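PDB 2HKE: diphosphomevalonate decarboxylase, putative from Trypanosoma brucei, which probably catalyses the ATP-dependent decarboxylation of (R)-5-diphosphomevalonate to isopentenyl diphosphate in the mevalonate pathway that feeds isoprenoid and sterol synthesis. Local coordinates for residues 241-244 with 245-249; 265-268 with 269-272. The protein carries 1 engineered substitution. All blocks are in the same frame, centred on the assembly; numbering follows the deposited sequence.

Contact 1: residues 241-244 with 245-249; sequences AEIA and MLESD
M245 lies one turn beyond A241 on the alpha helix 237-256 of the GHMP-type C-terminal domain, and its side chain doubles back along the helix surface over that residue. The backbone anchors the pair first: M245 N donates to A241 O at 3.0 Å, one rung of the i to i+4 ladder, which continues through S248 N on A244 O. From there CB of M245 stands 3.7 Å from A241 O and CG 3.5 Å from it. The chain is extended at CB-CG (chi2 -176°), which carries SD outward to 4.3 Å from A241 O. A bend about CG-SD (chi3 -75°) then returns the methyl, so that CE lies 3.4 Å from A241 O. The same methyl reaches A241 CB at 4.4 Å, a loose apolar contact; outside the helix, both side chains touch T286 and the strand 288-291. On another side of the helix E247 sets its CG 4.3 Å from I243 CG2, while its carboxylate turns away to salt bridges with R224 and R216 through OE2 and a bond from K18 N to OE1. Those three partners hold both oxygens of the buried carboxylate. L246 rests against the preceding turn, its CG 3.2 Å from E242 O.

Contact 2: residues 265-268 with 269-272; sequences ATED and SYAM
A capping box opens helix 267-283, with T266 as the N-cap and S269 as its reciprocal partner. The evidence is a pair of bonds running in opposite senses between backbone and side chain. S269 N donates to T266 OG1 at 3.2 Å, almost straight at 171°, and T266 N donates to S269 OG, also at 3.2 Å. T266 places OG1 between its own backbone N and carbonyl carbon (chi1 65°), turned toward the first turn of the helix, where it occupies an amide N-H that has no preceding helical carbonyl. S269 OG has a further hydrogen bond to A296 O, which ties the buried hydroxyl of the box to the loop following strand 288-291. Regular helical bonding starts at once, with Y270 N on T266 O at 3.1 Å.

The Y270 ring reaches back along the chain past the N-cap. Its CD2 passes 3.2 Å from T266 O, an approach oblique to the ring, and farther out CZ packs 3.6 Å from the A265 methyl CB, the apolar residue just before the cap. A265 CB also lies 3.8 Å from S269 CB, so this methyl sits against both the serine and the tyrosine. E267 folds its bent chain toward the same ring, its carboxylate plane inclined 51° to that of the ring. D268 sends its carboxylate elsewhere: OD1 forms a salt bridge with K354 and a hydrogen bond with H351, an arrangement consistent with an acid at a helix N-terminus being charged. The end of the E267 side chain comes to the ring at CD2 of Y270, with OE2 3.9 Å away and CD and OE1 at the same distance.

Contact 1 comes first along the chain, within helix 237-256, and contact 2 follows at the start of the next helix, 267-283; both belong to the C-terminal GHMP-type domain. Their centres are 16 Å apart and their nearest atoms about 8 Å, so they do not touch. One indirect connection runs through F292, in the segment after helix 267-283: S248 OG of contact 1 bonds to F292 N, and the S269 side chain of contact 2 touches F292, just beyond strand 288-291. One contact thus joins a mid-helix face to an edge strand of the five-stranded sheet, whereas the other caps the first turn of the following helix.

Contact 1: residues 241-244 with 245-249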
loop_
_atom_site.group_PDB
_atom_site.type_symbol
_atom_site.label_atom_id
_atom_site.label_comp_id
_atom_site.label_asym_id
_atom_site.label_seq_id
_atom_site.Cartn_x
_atom_site.Cartn_y
_atom_site.Cartn_z
ATOM N N ALA A 241 16.025 -6.499 -1.694
ATOM C CA ALA A 241 15.195 -7.696 -1.663
ATOM C C ALA A 241 15.291 -8.437 -0.327
ATOM O O ALA A 241 14.284 -8.887 0.228
ATOM C CB ALA A 241 15.579 -8.633 -2.815
ATOM N N GLU A 242 16.502 -8.556 0.157
ATOM C CA GLU A 242 16.762 -9.148 1.453
ATOM C C GLU A 242 16.074 -8.432 2.618
ATOM O O GLU A 242 15.446 -9.098 3.470
ATOM C CB GLU A 242 18.309 -9.248 1.665
ATOM C CG GLU A 242 18.957 -10.259 0.765
ATOM C CD GLU A 242 20.457 -9.968 0.483
ATOM O OE1 GLU A 242 21.062 -9.134 1.203
ATOM O OE2 GLU A 242 21.035 -10.624 -0.437
ATOM N N ILE A 243 16.157 -7.104 2.640
ATOM C CA ILE A 243 15.448 -6.287 3.651
ATOM C C ILE A 243 13.962 -6.540 3.539
ATOM O O ILE A 243 13.264 -6.720 4.545
ATOM C CB ILE A 243 15.742 -4.759 3.499
ATOM C CG1 ILE A 243 17.182 -4.487 3.860
ATOM C CG2 ILE A 243 14.709 -3.871 4.284
ATOM C CD1 ILE A 243 17.493 -4.775 5.340
ATOM N N ALA A 244 13.428 -6.506 2.308
ATOM C CA ALA A 244 11.975 -6.661 2.167
ATOM C C ALA A 244 11.477 -8.028 2.726
ATOM O O ALA A 244 10.417 -8.133 3.367
ATOM C CB ALA A 244 11.576 -6.487 0.716
ATOM N N MET A 245 12.238 -9.100 2.471
ATOM C CA MET A 245 11.845 -10.422 2.939
ATOM C C MET A 245 12.044 -10.541 4.453
ATOM O O MET A 245 11.262 -11.193 5.120
ATOM C CB MET A 245 12.635 -11.502 2.204
ATOM C CG MET A 245 12.146 -11.618 0.747
ATOM S SD MET A 245 12.838 -12.888 -0.263
ATOM C CE MET A 245 14.457 -12.227 -0.612
ATOM N N LEU A 246 13.076 -9.914 4.988
ATOM C CA LEU A 246 13.275 -9.923 6.456
ATOM C C LEU A 246 12.144 -9.211 7.146
ATOM O O LEU A 246 11.610 -9.676 8.123
ATOM C CB LEU A 246 14.568 -9.218 6.829
ATOM C CG LEU A 246 15.841 -9.996 6.545
ATOM C CD1 LEU A 246 17.064 -9.052 6.684
ATOM C CD2 LEU A 246 15.928 -11.191 7.494
ATOM N N GLU A 247 11.721 -8.102 6.589
ATOM C CA GLU A 247 10.638 -7.319 7.164
ATOM C C GLU A 247 9.325 -8.063 7.101
ATOM O O GLU A 247 8.540 -8.097 8.064
ATOM C CB GLU A 247 10.533 -5.996 6.409
ATOM C CG GLU A 247 11.476 -4.922 6.915
ATOM C CD GLU A 247 11.042 -4.382 8.262
ATOM O OE1 GLU A 247 9.955 -3.751 8.338
ATOM O OE2 GLU A 247 11.753 -4.645 9.274
ATOM N N SER A 248 9.058 -8.690 5.965
ATOM C CA SER A 248 7.853 -9.485 5.807
ATOM C C SER A 248 7.826 -10.632 6.775
ATOM O O SER A 248 6.818 -10.888 7.432
ATOM C CB SER A 248 7.816 -10.027 4.387
ATOM O OG SER A 248 6.627 -10.777 4.162
ATOM N N ASP A 249 8.948 -11.346 6.873
ATOM C CA ASP A 249 9.035 -12.454 7.841
ATOM C C ASP A 249 8.766 -11.957 9.255
ATOM O O ASP A 249 8.008 -12.627 10.028
ATOM C CB ASP A 249 10.429 -13.109 7.796
ATOM C CG ASP A 249 10.710 -13.855 6.520
ATOM O OD1 ASP A 249 9.800 -14.154 5.709
ATOM O OD2 ASP A 249 11.910 -14.212 6.340
#

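Contact 2: residues 265-268 with 269-272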
loop_
_atom_site.group_PDB
_atom_site.type_symbol
_atom_site.label_atom_id
_atom_site.label_comp_id
_atom_site.label_asym_id
_atom_site.label_seq_id
_atom_site.Cartn_x
_atom_site.Cartn_y
_atom_site.Cartn_z
ATOM N N ALA A 265 -1.762 -14.916 6.977
ATOM C CA ALA A 265 -1.192 -15.773 5.923
ATOM C C ALA A 265 -1.945 -17.096 5.858
ATOM O O ALA A 265 -2.452 -17.573 6.865
ATOM C CB ALA A 265 0.214 -16.020 6.212
ATOM N N THR A 266 -2.032 -17.649 4.653
ATOM C CA THR A 266 -2.568 -18.982 4.424
ATOM C C THR A 266 -1.439 -19.892 4.001
ATOM O O THR A 266 -0.310 -19.454 3.812
ATOM C CB THR A 266 -3.568 -18.948 3.304
ATOM O OG1 THR A 266 -2.881 -18.592 2.082
ATOM C CG2 THR A 266 -4.725 -17.963 3.598
ATOM N N GLU A 267 -1.735 -21.165 3.765
ATOM C CA GLU A 267 -0.641 -22.040 3.319
ATOM C C GLU A 267 -0.198 -21.670 1.905
ATOM O O GLU A 267 0.907 -22.017 1.491
ATOM C CB GLU A 267 -1.058 -23.487 3.371
ATOM C CG GLU A 267 -1.143 -24.063 4.831
ATOM C CD GLU A 267 0.194 -24.097 5.563
ATOM O OE1 GLU A 267 1.267 -24.261 4.905
ATOM O OE2 GLU A 267 0.190 -23.944 6.827
ATOM N N ASP A 268 -1.089 -21.074 1.127
ATOM C CA ASP A 268 -0.682 -20.548 -0.200
ATOM C C ASP A 268 0.371 -19.447 -0.034
ATOM O O ASP A 268 1.385 -19.446 -0.746
ATOM C CB ASP A 268 -1.854 -19.982 -0.963
ATOM C CG ASP A 268 -2.760 -21.031 -1.540
ATOM O OD1 ASP A 268 -2.371 -22.191 -1.680
ATOM O OD2 ASP A 268 -3.899 -20.654 -1.846
ATOM N N SER A 269 0.136 -18.533 0.907
ATOM C CA SER A 269 1.158 -17.534 1.283
ATOM C C SER A 269 2.501 -18.172 1.593
ATOM O O SER A 269 3.547 -17.750 1.081
ATOM C CB SER A 269 0.710 -16.721 2.502
ATOM O OG SER A 269 -0.537 -16.133 2.265
ATOM N N TYR A 270 2.485 -19.177 2.470
ATOM C CA TYR A 270 3.705 -19.844 2.886
ATOM C C TYR A 270 4.351 -20.610 1.757
ATOM O O TYR A 270 5.591 -20.633 1.647
ATOM C CB TYR A 270 3.482 -20.776 4.101
ATOM C CG TYR A 270 2.960 -20.091 5.337
ATOM C CD1 TYR A 270 3.622 -18.997 5.879
ATOM C CD2 TYR A 270 1.792 -20.529 5.962
ATOM C CE1 TYR A 270 3.144 -18.355 7.017
ATOM C CE2 TYR A 270 1.300 -19.881 7.110
ATOM C CZ TYR A 270 1.986 -18.823 7.635
ATOM O OH TYR A 270 1.503 -18.199 8.763
ATOM N N ALA A 271 3.534 -21.186 0.876
ATOM C CA ALA A 271 4.112 -21.854 -0.278
ATOM C C ALA A 271 4.813 -20.832 -1.205
ATOM O O ALA A 271 5.830 -21.137 -1.799
ATOM C CB ALA A 271 3.029 -22.560 -1.040
ATOM N N MET A 272 4.235 -19.642 -1.332
ATOM C CA MET A 272 4.865 -18.574 -2.125
ATOM C C MET A 272 6.197 -18.187 -1.543
ATOM O O MET A 272 7.158 -17.970 -2.285
ATOM C CB MET A 272 3.922 -17.366 -2.297
ATOM C CG MET A 272 2.907 -17.548 -3.415
ATOM S SD MET A 272 3.552 -17.659 -5.080
ATOM C CE MET A 272 4.132 -15.942 -5.351
#